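PDB 3NQK: uncharacterized protein from Bacteroides ovatus, which is of unknown function, pairing a DUF4973 domain of the E-set clan with a beta-rich BT_3044-like C-terminal domain. Local coordinates for residues S167-Y172 and Y294-S299; R184-R189 and A203-E208. All blocks are in the same frame, centred on the assembly; numbering follows the deposited sequence.

Interaction 1 of 2, residues S167-Y172 and Y294-S299; sequences SSMKVY and YRVAGS
The ring of Tyr294 meets Tyr172 O at its edge, near the ring plane, while CG1 of Val171 comes in obliquely, 3.8 Å from Tyr294 CD1. On the other side of the sheet the Tyr172 ring has Arg295 O at its edge, 3.6 Å from Tyr172 CD1. Ala183 and Pro179 of strand 178-184 also touch the Tyr172 side chain. Strands 169-172 and 294-297 run antiparallel at 166° as neighbours in the large antiparallel sheet of the BT_3044-like domain. Lys170 with Ala297 and Tyr172 with Arg295 are hydrogen-bonded pairs, each closed by two backbone bonds; Tyr172 N reaches Arg295 O at 2.8 Å. Val171 and Val296 form the non-hydrogen-bonded pair between them, their side chains side by side on the buried face with Val171 CG2 4.1 Å from Val296 CG1. Selenomethionine Met169 adds to this face: with CG anti to the backbone N (chi1 -177°), its CG lies 3.7 Å from Val296 CG1. On the opposite face Arg295 turns its guanidinium away to salt bridges with Asp276 and Glu274 of strand 264-279. Beside the corner at Gly298, a water bridges the segments, accepting from Ser168 N and donating to Ser299 O.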
loop_
_atom_site.group_PDB
_atom_site.type_symbol
_atom_site.label_atom_id
_atom_site.label_comp_id
_atom_site.label_asym_id
_atom_site.label_seq_id
_atom_site.Cartn_x
_atom_site.Cartn_y
_atom_site.Cartn_z
ATOM N N SER A 167 -25.187 18.894 7.630
ATOM C CA SER A 167 -25.599 20.281 7.860
ATOM C C SER A 167 -26.786 20.702 7.009
ATOM O O SER A 167 -27.444 21.688 7.323
ATOM C CB SER A 167 -24.422 21.248 7.631
ATOM O OG SER A 167 -23.810 21.043 6.373
ATOM N N SER A 168 -27.055 19.969 5.923
ATOM C CA SER A 168 -28.190 20.309 5.039
ATOM C C SER A 168 -29.408 19.446 5.305
ATOM O O SER A 168 -30.377 19.490 4.543
ATOM C CB SER A 168 -27.792 20.185 3.567
ATOM O OG SER A 168 -27.029 21.293 3.156
HETATM N N MSE A 169 -29.353 18.630 6.358
HETATM C CA MSE A 169 -30.492 17.777 6.718
HETATM C C MSE A 169 -31.305 18.468 7.776
HETATM O O MSE A 169 -30.815 18.725 8.885
HETATM C CB MSE A 169 -30.027 16.414 7.239
HETATM C CG MSE A 169 -31.185 15.477 7.560
HETATM SE SE MSE A 169 -30.643 13.853 8.384
HETATM C CE MSE A 169 -30.157 14.604 10.112
ATOM N N LYS A 170 -32.541 18.784 7.444
ATOM C CA LYS A 170 -33.418 19.479 8.365
ATOM C C LYS A 170 -34.428 18.530 8.982
ATOM O O LYS A 170 -34.981 17.648 8.298
ATOM C CB LYS A 170 -34.136 20.616 7.655
ATOM C CG LYS A 170 -33.216 21.793 7.244
ATOM C CD LYS A 170 -34.041 22.972 6.778
ATOM C CE LYS A 170 -33.215 24.226 6.640
ATOM N NZ LYS A 170 -34.100 25.438 6.594
ATOM N N VAL A 171 -34.676 18.706 10.272
ATOM C CA VAL A 171 -35.625 17.877 10.978
ATOM C C VAL A 171 -36.719 18.730 11.622
ATOM O O VAL A 171 -36.472 19.502 12.548
ATOM C CB VAL A 171 -34.927 17.054 12.012
ATOM C CG1 VAL A 171 -35.930 16.237 12.802
ATOM C CG2 VAL A 171 -33.879 16.139 11.328
ATOM N N TYR A 172 -37.918 18.616 11.089
ATOM C CA TYR A 172 -39.054 19.407 11.558
ATOM C C TYR A 172 -39.938 18.591 12.481
ATOM O O TYR A 172 -40.248 17.441 12.190
ATOM C CB TYR A 172 -39.893 19.865 10.375
ATOM C CG TYR A 172 -39.128 20.609 9.289
ATOM C CD1 TYR A 172 -38.521 19.919 8.243
ATOM C CD2 TYR A 172 -39.085 22.008 9.269
ATOM C CE1 TYR A 172 -37.868 20.595 7.217
ATOM C CE2 TYR A 172 -38.424 22.690 8.257
ATOM C CZ TYR A 172 -37.818 21.975 7.231
ATOM O OH TYR A 172 -37.159 22.639 6.229
ATOM N N TYR A 294 -41.591 13.378 13.288
ATOM C CA TYR A 294 -40.677 14.305 12.652
ATOM C C TYR A 294 -40.697 14.140 11.170
ATOM O O TYR A 294 -40.809 13.038 10.672
ATOM C CB TYR A 294 -39.248 14.092 13.141
ATOM C CG TYR A 294 -39.033 14.338 14.625
ATOM C CD1 TYR A 294 -38.919 15.626 15.134
ATOM C CD2 TYR A 294 -38.856 13.283 15.492
ATOM C CE1 TYR A 294 -38.711 15.838 16.491
ATOM C CE2 TYR A 294 -38.632 13.481 16.830
ATOM C CZ TYR A 294 -38.569 14.744 17.334
ATOM O OH TYR A 294 -38.357 14.903 18.688
ATOM N N ARG A 295 -40.565 15.255 10.458
ATOM C CA ARG A 295 -40.304 15.219 9.045
ATOM C C ARG A 295 -38.827 15.497 8.838
ATOM O O ARG A 295 -38.322 16.506 9.306
ATOM C CB ARG A 295 -41.126 16.277 8.322
ATOM C CG ARG A 295 -40.716 16.491 6.843
ATOM C CD ARG A 295 -40.985 15.268 6.022
ATOM N NE ARG A 295 -42.410 15.008 5.928
ATOM C CZ ARG A 295 -43.208 15.537 5.005
ATOM N NH1 ARG A 295 -42.713 16.326 4.058
ATOM N NH2 ARG A 295 -44.500 15.261 5.017
ATOM N N VAL A 296 -38.132 14.586 8.162
ATOM C CA VAL A 296 -36.691 14.751 7.869
ATOM C C VAL A 296 -36.531 15.013 6.393
ATOM O O VAL A 296 -37.039 14.254 5.572
ATOM C CB VAL A 296 -35.904 13.482 8.189
ATOM C CG1 VAL A 296 -34.405 13.734 8.029
ATOM C CG2 VAL A 296 -36.220 12.987 9.584
ATOM N N ALA A 297 -35.822 16.070 6.036
ATOM C CA ALA A 297 -35.676 16.411 4.622
ATOM C C ALA A 297 -34.377 17.119 4.338
ATOM O O ALA A 297 -33.982 18.012 5.077
ATOM C CB ALA A 297 -36.838 17.271 4.169
ATOM N N GLY A 298 -33.737 16.745 3.223
ATOM C CA GLY A 298 -32.519 17.414 2.758
ATOM C C GLY A 298 -31.512 16.449 2.154
ATOM O O GLY A 298 -31.883 15.506 1.429
ATOM N N SER A 299 -30.240 16.671 2.461
ATOM C CA SER A 299 -29.179 15.802 1.982
ATOM C C SER A 299 -28.045 15.676 2.982
ATOM O O SER A 299 -27.915 16.469 3.899
ATOM C CB SER A 299 -28.619 16.332 0.675
ATOM O OG SER A 299 -28.022 17.612 0.861
HETATM O O HOH W 1 -25.343 18.194 4.581
#

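Interaction 2 of 2, residues R184-R189 and A203-E208; sequences RTTDKR and AGLINE
Arg189 reaches into the loop 203-208, its chain bent at chi2 (-64°) and chi3 (-72°), and grips one atom, Ile206 O, with both terminal nitrogens, NH1 and NH2 each 2.9 Å from it. The oxygen lies in the guanidinium plane; NH2 approaches it on a lone pair, whereas NH1 stands above the carbonyl plane. Both faces of the guanidinium are covered within the contact. Gly204 O sits over one, offset toward the rim and 3.1 Å from Arg189 CZ, with Leu205 CA on the same side. Over the centre of the opposite face lies Glu208 OE2, 3.7 Å from Arg189 NE in a long salt bridge of charges alone, the carboxylate plane turned well away from the guanidinium. OE2 also accepts from Thr190 N, and Arg189 NH2 donates to Tyr202 O, so both groups are tied down from outside as well. An alanine in place of Arg189 would probably leave Ile206 O without its two donors and Glu208 without this opposing charge, opening a gap beside the loop. The looser, more open side is carried by Leu205, which meets Thr186 and the exposed Arg184 by van der Waals contact alone, while Met169 and Val171 also pack against it. Leu205 CD2 lies 3.5 Å from Thr186 CG2, and Leu205 CD1 meets the guanidinium edge, 3.8 Å from Arg184 NH2. Gly204, with positive phi (51°), and Leu205 are the central residues of a type II' beta turn closed by Ile206 N to Ala203 O (3.1 Å): a tight turn following strand 198-202, pinned by an arginine from the adjacent antiparallel strand 188-193.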
loop_
_atom_site.group_PDB
_atom_site.type_symbol
_atom_site.label_atom_id
_atom_site.label_comp_id
_atom_site.label_asym_id
_atom_site.label_seq_id
_atom_site.Cartn_x
_atom_site.Cartn_y
_atom_site.Cartn_z
ATOM N N ARG A 184 -34.528 21.650 13.192
ATOM C CA ARG A 184 -33.313 21.367 13.911
ATOM C C ARG A 184 -32.319 20.684 12.975
ATOM O O ARG A 184 -32.715 20.064 11.973
ATOM C CB ARG A 184 -33.613 20.467 15.097
ATOM C CG ARG A 184 -34.062 21.224 16.371
ATOM C CD ARG A 184 -34.818 20.309 17.369
ATOM N NE ARG A 184 -34.468 18.896 17.217
ATOM C CZ ARG A 184 -35.106 17.896 17.818
ATOM N NH1 ARG A 184 -36.092 18.149 18.680
ATOM N NH2 ARG A 184 -34.748 16.639 17.575
ATOM N N THR A 185 -31.027 20.816 13.284
ATOM C CA THR A 185 -29.973 20.177 12.492
ATOM C C THR A 185 -28.821 19.775 13.379
ATOM O O THR A 185 -28.658 20.300 14.486
ATOM C CB THR A 185 -29.418 21.123 11.406
ATOM O OG1 THR A 185 -28.708 22.199 12.019
ATOM C CG2 THR A 185 -30.511 21.681 10.581
ATOM N N THR A 186 -28.027 18.828 12.902
ATOM C CA THR A 186 -26.768 18.464 13.555
ATOM C C THR A 186 -25.679 18.465 12.496
ATOM O O THR A 186 -25.964 18.539 11.320
ATOM C CB THR A 186 -26.838 17.092 14.224
ATOM O OG1 THR A 186 -25.698 16.917 15.068
ATOM C CG2 THR A 186 -26.877 15.987 13.187
ATOM N N ASP A 187 -24.438 18.385 12.907
ATOM C CA ASP A 187 -23.356 18.550 11.955
ATOM C C ASP A 187 -22.963 17.255 11.204
ATOM O O ASP A 187 -22.434 17.327 10.122
ATOM C CB ASP A 187 -22.125 19.222 12.622
ATOM C CG ASP A 187 -21.641 18.483 13.845
ATOM O OD1 ASP A 187 -22.112 17.341 14.087
ATOM O OD2 ASP A 187 -20.795 19.058 14.586
ATOM N N LYS A 188 -23.288 16.088 11.754
ATOM C CA LYS A 188 -22.899 14.820 11.108
ATOM C C LYS A 188 -23.756 13.623 11.554
ATOM O O LYS A 188 -24.309 13.619 12.648
ATOM C CB LYS A 188 -21.438 14.513 11.418
ATOM C CG LYS A 188 -21.207 14.087 12.881
ATOM C CD LYS A 188 -19.718 14.020 13.240
ATOM C CE LYS A 188 -19.508 13.720 14.738
ATOM N NZ LYS A 188 -18.059 13.755 15.094
ATOM N N ARG A 189 -23.804 12.590 10.707
ATOM C CA ARG A 189 -24.484 11.341 11.027
ATOM C C ARG A 189 -23.653 10.190 10.501
ATOM O O ARG A 189 -23.047 10.293 9.427
ATOM C CB ARG A 189 -25.876 11.288 10.386
ATOM C CG ARG A 189 -26.872 12.348 10.878
ATOM C CD ARG A 189 -27.198 12.180 12.361
ATOM N NE ARG A 189 -28.048 11.014 12.615
ATOM C CZ ARG A 189 -28.479 10.654 13.819
ATOM N NH1 ARG A 189 -28.119 11.338 14.889
ATOM N NH2 ARG A 189 -29.263 9.605 13.953
ATOM N N ALA A 203 -32.525 7.039 12.330
ATOM C CA ALA A 203 -33.487 8.039 11.912
ATOM C C ALA A 203 -33.244 9.429 12.523
ATOM O O ALA A 203 -32.969 9.570 13.734
ATOM C CB ALA A 203 -34.901 7.567 12.268
ATOM N N GLY A 204 -33.394 10.448 11.690
ATOM C CA GLY A 204 -33.393 11.821 12.147
ATOM C C GLY A 204 -32.225 12.168 13.012
ATOM O O GLY A 204 -31.083 11.962 12.627
ATOM N N LEU A 205 -32.516 12.694 14.199
ATOM C CA LEU A 205 -31.475 13.135 15.127
ATOM C C LEU A 205 -31.360 12.204 16.336
ATOM O O LEU A 205 -30.732 12.548 17.329
ATOM C CB LEU A 205 -31.747 14.571 15.585
ATOM C CG LEU A 205 -31.633 15.655 14.495
ATOM C CD1 LEU A 205 -31.888 17.039 15.088
ATOM C CD2 LEU A 205 -30.272 15.616 13.843
ATOM N N ILE A 206 -31.916 11.003 16.214
ATOM C CA ILE A 206 -31.822 10.002 17.274
ATOM C C ILE A 206 -30.368 9.841 17.726
ATOM O O ILE A 206 -29.447 9.723 16.891
ATOM C CB ILE A 206 -32.359 8.640 16.795
ATOM C CG1 ILE A 206 -33.890 8.674 16.693
ATOM C CG2 ILE A 206 -31.913 7.519 17.719
ATOM C CD1 ILE A 206 -34.587 8.894 17.984
ATOM N N ASN A 207 -30.162 9.847 19.044
ATOM C CA ASN A 207 -28.829 9.727 19.611
ATOM C C ASN A 207 -28.204 8.380 19.272
ATOM O O ASN A 207 -28.721 7.329 19.659
ATOM C CB ASN A 207 -28.881 9.916 21.125
ATOM C CG ASN A 207 -27.503 10.196 21.738
ATOM O OD1 ASN A 207 -26.495 9.546 21.406
ATOM N ND2 ASN A 207 -27.461 11.148 22.628
ATOM N N GLU A 208 -27.049 8.428 18.606
ATOM C CA GLU A 208 -26.346 7.217 18.153
ATOM C C GLU A 208 -25.709 6.446 19.310
ATOM O O GLU A 208 -25.188 5.355 19.107
ATOM C CB GLU A 208 -25.267 7.584 17.091
ATOM C CG GLU A 208 -25.853 8.374 15.868
ATOM C CD GLU A 208 -24.818 8.726 14.782
ATOM O OE1 GLU A 208 -23.632 8.885 15.107
ATOM O OE2 GLU A 208 -25.224 8.879 13.604
#

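How the interactions relate
Interaction 2 is nested along the chain inside the loop closed by interaction 1, and their centres lie about 9 Å apart. Both reach the same antiparallel sheet, interaction 1 within it, interaction 2 where a loop packs against it. Both are partly buried, but interaction 2 is centred about 17 Å from the centre of the chain and interaction 1 about 24 Å. Interaction 1 joins two neighbouring strands through a backbone ladder, with apolar side chains on one face; interaction 2 fastens its loop with a buried arginine and backbone carbonyls. They meet directly: Val171 N and Arg184 O, 2.9 Å apart, probably form a hydrogen bond, and Leu205 of the loop packs on Met169 and Val171 of strand 169-175.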